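Local coordinates for protein PBP5 (Haemophilus influenzae, PDB 3A3J) that removes the C-terminal D-alanine from cell-wall peptide precursors, as a penicillin-binding D,D-carboxypeptidase of the serine peptidase S11 family, at residues A35-M40 with G200-H205; V95-G100 with Q184-G189; N212-A217 with R224-V229. All coordinates share one frame; numbering follows the deposited sequence.

Contact 1: residues A35-M40 with G200-H205; sequences ASLTKM and GMKTGH. With SO4 (sulfate ion), chain B.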
# COMPACT_ATOMS: atom_id res chain seq x y z
N ALA A 35 -12.86 6.60 7.54
CA ALA A 35 -13.06 6.19 8.94
C ALA A 35 -11.65 5.84 9.39
O ALA A 35 -10.73 6.53 8.97
CB ALA A 35 -13.98 5.03 9.04
N SER A 36 -11.44 4.85 10.27
CA SER A 36 -10.06 4.60 10.70
C SER A 36 -9.01 4.18 9.63
O SER A 36 -7.81 4.03 9.96
CB SER A 36 -10.02 3.60 11.83
OG SER A 36 -10.19 4.31 13.09
N LEU A 37 -9.38 3.97 8.37
CA LEU A 37 -8.27 3.61 7.39
C LEU A 37 -7.44 4.90 7.19
O LEU A 37 -6.22 4.88 6.82
CB LEU A 37 -8.85 3.19 6.05
CG LEU A 37 -9.84 2.02 6.07
CD1 LEU A 37 -10.41 1.75 4.65
CD2 LEU A 37 -9.17 0.85 6.65
N THR A 38 -8.06 6.04 7.56
CA THR A 38 -7.30 7.34 7.59
C THR A 38 -5.99 7.19 8.33
O THR A 38 -4.94 7.79 7.92
CB THR A 38 -8.13 8.49 8.21
OG1 THR A 38 -9.34 8.64 7.43
CG2 THR A 38 -7.29 9.82 8.22
N LYS A 39 -6.02 6.41 9.43
CA LYS A 39 -4.77 6.21 10.24
C LYS A 39 -3.59 5.57 9.52
O LYS A 39 -2.43 5.61 10.01
CB LYS A 39 -5.07 5.42 11.53
CG LYS A 39 -5.98 6.29 12.44
CD LYS A 39 -6.70 5.48 13.49
CE LYS A 39 -7.49 6.40 14.48
NZ LYS A 39 -8.86 6.51 13.97
N MET A 40 -3.88 4.86 8.43
CA MET A 40 -2.78 4.35 7.58
C MET A 40 -1.92 5.51 7.00
O MET A 40 -0.72 5.47 7.09
CB MET A 40 -3.41 3.54 6.38
CG MET A 40 -3.70 2.08 6.82
SD MET A 40 -4.71 1.25 5.63
CE MET A 40 -4.07 1.58 3.95
N GLY A 200 -1.49 -7.74 7.93
CA GLY A 200 -2.01 -6.37 7.99
C GLY A 200 -3.44 -6.36 7.52
O GLY A 200 -3.94 -7.37 7.07
N MET A 201 -4.12 -5.22 7.53
CA MET A 201 -3.49 -3.92 7.81
C MET A 201 -4.31 -3.04 8.77
O MET A 201 -3.81 -2.62 9.78
CB MET A 201 -3.30 -3.18 6.47
CG MET A 201 -2.66 -1.86 6.52
SD MET A 201 -1.84 -1.46 4.91
CE MET A 201 -0.54 -2.67 4.80
N LYS A 202 -5.56 -2.74 8.45
CA LYS A 202 -6.24 -1.76 9.25
C LYS A 202 -7.73 -1.86 9.07
O LYS A 202 -8.17 -2.07 7.98
CB LYS A 202 -5.76 -0.36 8.75
CG LYS A 202 -6.52 0.88 9.34
CD LYS A 202 -6.26 1.11 10.79
CE LYS A 202 -4.86 0.95 11.27
NZ LYS A 202 -4.94 1.45 12.69
N THR A 203 -8.49 -1.63 10.15
CA THR A 203 -9.94 -1.75 10.12
C THR A 203 -10.60 -0.41 10.33
O THR A 203 -9.96 0.52 10.80
CB THR A 203 -10.41 -2.63 11.32
OG1 THR A 203 -9.86 -2.10 12.56
CG2 THR A 203 -9.84 -4.01 11.19
N GLY A 204 -11.89 -0.31 10.00
CA GLY A 204 -12.60 0.93 10.24
C GLY A 204 -14.09 0.67 10.10
O GLY A 204 -14.51 -0.43 9.66
N HIS A 205 -14.89 1.67 10.46
CA HIS A 205 -16.35 1.60 10.32
C HIS A 205 -16.88 3.01 10.25
O HIS A 205 -16.38 3.92 10.93
CB HIS A 205 -16.99 0.78 11.49
CG HIS A 205 -16.67 1.30 12.86
ND1 HIS A 205 -17.39 2.32 13.47
CD2 HIS A 205 -15.69 0.97 13.74
CE1 HIS A 205 -16.84 2.61 14.63
NE2 HIS A 205 -15.82 1.79 14.83
S SO4 B . -12.97 -1.07 14.05
O1 SO4 B . -11.62 -0.51 13.88
O2 SO4 B . -13.93 -0.84 12.96
O3 SO4 B . -12.67 -2.47 14.24
O4 SO4 B . -13.71 -0.39 15.17
O HOH W 1 -13.26 3.49 12.07

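Contact 2: residues V95-G100 with Q184-G189; sequences VIVVSG and QPNRNG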
# COMPACT_ATOMS: atom_id res chain seq x y z
N VAL A 95 -1.60 4.18 17.59
CA VAL A 95 -2.30 4.48 16.34
C VAL A 95 -2.42 3.20 15.47
O VAL A 95 -3.46 2.90 14.97
CB VAL A 95 -1.47 5.50 15.48
CG1 VAL A 95 -2.10 5.64 14.07
CG2 VAL A 95 -1.35 6.86 16.23
N ILE A 96 -1.30 2.52 15.26
CA ILE A 96 -1.26 1.35 14.39
C ILE A 96 -2.07 0.14 14.92
O ILE A 96 -2.98 -0.28 14.26
CB ILE A 96 0.14 0.91 14.15
CG1 ILE A 96 0.83 1.87 13.14
CG2 ILE A 96 0.10 -0.56 13.60
CD1 ILE A 96 2.36 1.64 13.15
N VAL A 97 -1.81 -0.32 16.15
CA VAL A 97 -2.54 -1.52 16.74
C VAL A 97 -3.96 -1.24 17.18
O VAL A 97 -4.86 -2.02 16.84
CB VAL A 97 -1.69 -2.15 17.84
CG1 VAL A 97 -2.30 -3.49 18.34
CG2 VAL A 97 -0.27 -2.34 17.27
N VAL A 98 -4.23 -0.11 17.85
CA VAL A 98 -5.58 0.09 18.37
C VAL A 98 -6.28 1.33 17.89
O VAL A 98 -7.23 1.74 18.50
CB VAL A 98 -5.63 0.07 19.97
CG1 VAL A 98 -5.08 -1.28 20.48
CG2 VAL A 98 -4.78 1.17 20.52
N SER A 99 -5.76 1.95 16.82
CA SER A 99 -6.43 3.11 16.23
C SER A 99 -6.66 4.22 17.26
O SER A 99 -7.77 4.77 17.36
CB SER A 99 -7.76 2.65 15.73
OG SER A 99 -7.52 1.93 14.57
N GLY A 100 -5.66 4.49 18.10
CA GLY A 100 -5.90 5.48 19.21
C GLY A 100 -6.11 6.89 18.67
O GLY A 100 -5.21 7.44 18.09
N GLN A 184 -5.57 -3.59 24.85
CA GLN A 184 -6.63 -3.69 23.86
C GLN A 184 -6.10 -4.51 22.65
O GLN A 184 -4.87 -4.57 22.38
CB GLN A 184 -7.15 -2.30 23.44
CG GLN A 184 -7.43 -1.28 24.60
CD GLN A 184 -7.77 0.12 24.03
OE1 GLN A 184 -8.94 0.45 23.82
NE2 GLN A 184 -6.75 0.89 23.68
N PRO A 185 -7.01 -5.14 21.94
CA PRO A 185 -6.59 -6.04 20.83
C PRO A 185 -6.48 -5.28 19.49
O PRO A 185 -7.27 -4.38 19.24
CB PRO A 185 -7.74 -7.07 20.72
CG PRO A 185 -8.97 -6.32 21.16
CD PRO A 185 -8.45 -5.23 22.24
N ASN A 186 -5.57 -5.67 18.62
CA ASN A 186 -5.78 -5.41 17.18
C ASN A 186 -7.15 -5.86 16.68
O ASN A 186 -7.59 -6.95 17.00
CB ASN A 186 -4.65 -6.06 16.44
CG ASN A 186 -4.52 -5.51 15.05
OD1 ASN A 186 -5.50 -5.26 14.42
ND2 ASN A 186 -3.32 -5.27 14.63
N ARG A 187 -7.92 -5.03 16.00
CA ARG A 187 -9.24 -5.47 15.57
C ARG A 187 -9.24 -6.29 14.26
O ARG A 187 -10.29 -6.66 13.78
CB ARG A 187 -10.15 -4.26 15.41
CG ARG A 187 -10.38 -3.45 16.79
CD ARG A 187 -11.10 -4.43 17.82
NE ARG A 187 -11.24 -3.87 19.17
CZ ARG A 187 -11.98 -4.42 20.16
NH1 ARG A 187 -12.68 -5.55 19.98
NH2 ARG A 187 -11.98 -3.85 21.35
N ASN A 188 -8.09 -6.49 13.62
CA ASN A 188 -8.09 -7.28 12.36
C ASN A 188 -8.10 -8.78 12.77
O ASN A 188 -7.03 -9.34 13.12
CB ASN A 188 -6.83 -6.90 11.51
CG ASN A 188 -6.68 -7.77 10.31
OD1 ASN A 188 -7.53 -8.66 10.04
ND2 ASN A 188 -5.58 -7.57 9.56
N GLY A 189 -9.30 -9.37 12.88
CA GLY A 189 -9.41 -10.80 13.31
C GLY A 189 -8.53 -11.74 12.47
O GLY A 189 -8.06 -12.79 12.93
O HOH W 2 -2.95 -2.62 12.62
O HOH W 3 -7.26 -2.19 15.65

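Contact 3: residues N212-A217 with R224-V229; sequences NLVASA and RLISVV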
# COMPACT_ATOMS: atom_id res chain seq x y z
N ASN A 212 -15.10 -1.56 7.16
CA ASN A 212 -14.14 -1.65 6.10
C ASN A 212 -12.86 -2.26 6.62
O ASN A 212 -12.63 -2.37 7.84
CB ASN A 212 -13.98 -0.24 5.40
CG ASN A 212 -13.37 0.82 6.32
OD1 ASN A 212 -12.60 0.52 7.25
ND2 ASN A 212 -13.64 2.05 6.01
N LEU A 213 -12.04 -2.77 5.73
CA LEU A 213 -10.82 -3.40 6.21
C LEU A 213 -9.84 -3.41 5.08
O LEU A 213 -10.22 -3.62 3.97
CB LEU A 213 -11.12 -4.87 6.60
CG LEU A 213 -9.96 -5.86 6.85
CD1 LEU A 213 -9.07 -5.40 7.94
CD2 LEU A 213 -10.36 -7.38 7.06
N VAL A 214 -8.56 -3.20 5.37
CA VAL A 214 -7.52 -3.34 4.42
C VAL A 214 -6.66 -4.50 4.88
O VAL A 214 -6.16 -4.48 5.98
CB VAL A 214 -6.69 -2.01 4.35
CG1 VAL A 214 -5.48 -2.20 3.41
CG2 VAL A 214 -7.56 -0.96 3.76
N ALA A 215 -6.53 -5.55 4.09
CA ALA A 215 -5.77 -6.70 4.55
C ALA A 215 -4.69 -7.01 3.55
O ALA A 215 -4.81 -6.71 2.37
CB ALA A 215 -6.72 -7.95 4.79
N SER A 216 -3.60 -7.58 4.02
CA SER A 216 -2.62 -8.04 3.11
C SER A 216 -2.12 -9.37 3.66
O SER A 216 -2.03 -9.54 4.88
CB SER A 216 -1.47 -7.03 3.01
OG SER A 216 -0.45 -7.49 2.10
N ALA A 217 -1.83 -10.31 2.74
CA ALA A 217 -1.41 -11.70 3.06
C ALA A 217 -0.36 -12.16 2.05
O ALA A 217 -0.37 -11.69 0.91
CB ALA A 217 -2.58 -12.64 2.98
N ARG A 224 2.38 -11.62 -2.71
CA ARG A 224 1.70 -10.76 -1.73
C ARG A 224 0.49 -10.12 -2.33
O ARG A 224 0.58 -9.51 -3.38
CB ARG A 224 2.61 -9.68 -1.10
CG ARG A 224 1.78 -8.82 -0.03
CD ARG A 224 2.61 -7.78 0.64
NE ARG A 224 3.57 -8.36 1.58
CZ ARG A 224 3.28 -8.57 2.85
NH1 ARG A 224 2.04 -8.35 3.27
NH2 ARG A 224 4.18 -9.08 3.67
N LEU A 225 -0.64 -10.26 -1.66
CA LEU A 225 -1.84 -9.56 -2.08
C LEU A 225 -2.33 -8.54 -1.04
O LEU A 225 -2.03 -8.64 0.15
CB LEU A 225 -2.98 -10.56 -2.33
CG LEU A 225 -2.77 -11.72 -3.36
CD1 LEU A 225 -4.03 -12.70 -3.44
CD2 LEU A 225 -2.39 -11.16 -4.75
N ILE A 226 -3.15 -7.59 -1.50
CA ILE A 226 -3.70 -6.63 -0.63
C ILE A 226 -5.12 -6.56 -1.03
O ILE A 226 -5.38 -6.41 -2.26
CB ILE A 226 -3.03 -5.23 -0.89
CG1 ILE A 226 -1.59 -5.29 -0.42
CG2 ILE A 226 -3.83 -4.10 -0.20
CD1 ILE A 226 -0.82 -4.01 -0.87
N SER A 227 -6.06 -6.69 -0.06
CA SER A 227 -7.47 -6.48 -0.37
C SER A 227 -8.02 -5.28 0.36
O SER A 227 -7.50 -4.95 1.43
CB SER A 227 -8.28 -7.71 0.10
OG SER A 227 -7.99 -8.09 1.50
N VAL A 228 -9.12 -4.71 -0.16
CA VAL A 228 -9.78 -3.65 0.50
C VAL A 228 -11.26 -3.89 0.29
O VAL A 228 -11.69 -4.08 -0.82
CB VAL A 228 -9.39 -2.19 -0.09
CG1 VAL A 228 -10.08 -1.11 0.70
CG2 VAL A 228 -7.86 -1.98 -0.09
N VAL A 229 -12.05 -3.88 1.37
CA VAL A 229 -13.49 -3.90 1.26
C VAL A 229 -14.09 -2.71 2.03
O VAL A 229 -13.62 -2.36 3.12
CB VAL A 229 -14.08 -5.28 1.81
CG1 VAL A 229 -13.43 -6.46 1.08
CG2 VAL A 229 -13.81 -5.44 3.35
O HOH W 4 -9.88 -6.41 2.83

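Contact 1: residues A35-M40 with G200-H205
The SxxK motif, carrying the probable acyl-ester serine S36 and proton acceptor K39, meets the K(T/S)G strand of K202, T203 and G204 in the active site of this penicillin-binding protein. No direct hydrogen bond joins the two segments; contact is by van der Waals packing and a shared water. S36 CB lies 3.2 Å from T203 O, while S36 N and H205 N both donate to water 1, a bridge between the backbones. Within the SxxK turn, K39 NZ donates to S36 OG over 2.7 Å. K202 leaves the strand with CG anti to its backbone N (chi1 172°), then bends at chi2 and chi3; this brings CD to 3.4 Å from S36 O and CG to 3.8 Å from L37 CD2. Its NZ is hydrogen-bonded to I96 O. M40 SD touches K202 CB at 3.7 Å and M201 CG at 3.8 Å, its side chain crossing that of M201 at about a right angle. T203 OG1 donates to sulfate O1 at 2.7 Å; R238 also binds this ion, probably from the crystallisation liquor. The start of helix 38-51 rests on edge strand 197-206, with helix 151-164 packing on L37, M40 and M201 and strand 210-218 pairing with 200-205.

Contact 2: residues V95-G100 with Q184-G189
V97 and V98, toward the C-terminal end of the helix that precedes S99, pack against Q184 and N186, where strand 182-185 runs into an Asx turn; S99 is the probable third active-site residue of the serine beta-lactamase/penicillin-binding-protein fold. The first shell is mostly van der Waals packing, with no direct hydrogen bond between the segments. V97 CG1, anti to the backbone N, reaches 4.0 Å from N186 CB, the two side chains crossing at about a right angle. V97 O faces the same residue from the backbone, 3.5 Å from N186 CA, in a CA-H...O contact with an angle of 162° at the hydrogen. One residue on, V98 also crosses its partner nearly perpendicularly: CG1 lies 3.8 Å from Q184 CB, and CG2 lies 3.7 Å from Q184 NE2. That amide nitrogen has its polar partner at K77 O, so V98 meets a group already anchored by another part of the chain.

Two waters form the next layer. Water 3 donates to V97 O and accepts from R187 N, bridging V97 to the loop. Water 2 donates to I96 O and is reached weakly by N186 ND2, whose stronger partner is E174 O.

Further out, N186 also ties the loop to itself. Its CG is anti to the backbone N, and OD1 accepts from N188 N at 3.0 Å, closing the Asx turn. The bond is nearly straight at the hydrogen, 171°, although N188 N sits 29° out of the plane of the N186 side-chain carbonyl. Beyond it, P185 CG lies over the centre of one face of the R187 guanidinium, 3.7 Å above its plane.

Contact 3: residues N212-A217 with R224-V229
S216 and R224 meet at one end of a beta hairpin whose strands, 212-217 and 224-229, run antiparallel, their axes approaching to 4.6 Å at 167° between directions. From CB, the R224 chain first passes A217 O. CG and CD then run alongside the serine hydroxyl, each 3.4 Å from S216 OG. A bend at chi3 (-71°) turns the guanidinium back, and NH1 donates to S216 OG over 2.9 Å, with the hydroxyl oxygen almost in the guanidinium plane. S216 OG in turn donates to L225 O at 2.8 Å, from above the carbonyl plane, while A217 N reaches the same oxygen from the opposite face. Paired backbone bonds link A217 with L225, A215 with S227 and L213 with V229. In the non-hydrogen-bonded pair between the last two, V214 CG2 lies 4.0 Å from V228 CG1, on the face turned to helix 151-164. On the other face, against helix 235-252, water 4 joins L213 O to S227 OG.

R224 NH1 also forms a salt bridge with D199. The serine hydroxyl, accepting from a cation and donating to a carbonyl, is thus fixed in rotation; the guanidinium, its charge shared with D199, may polarise the hydroxyl that donates to L225 O.

All three contacts lie in the D-alanyl-D-alanine carboxypeptidase region, and along the chain contact 2 is nested inside the loop that contact 1 closes, with contact 3 following. Centres of contacts 1 and 2 are about 9 Å apart; K202 ties contact 1 to the turn of contact 2, its NZ weakly bonded to S99 OG, and the SxxK helix, that turn and the edge strand thereby converge on one site. The centre of contact 3 is about 11 Å from that of contact 1, and its strands share the five-stranded sheet with 200-205, linked through M201 N to V214 O. Contacts 2 and 3, centres about 16 Å apart, touch at N188 and L213. Strand 210-218 of the hairpin thus flanks the edge strand that presents K202.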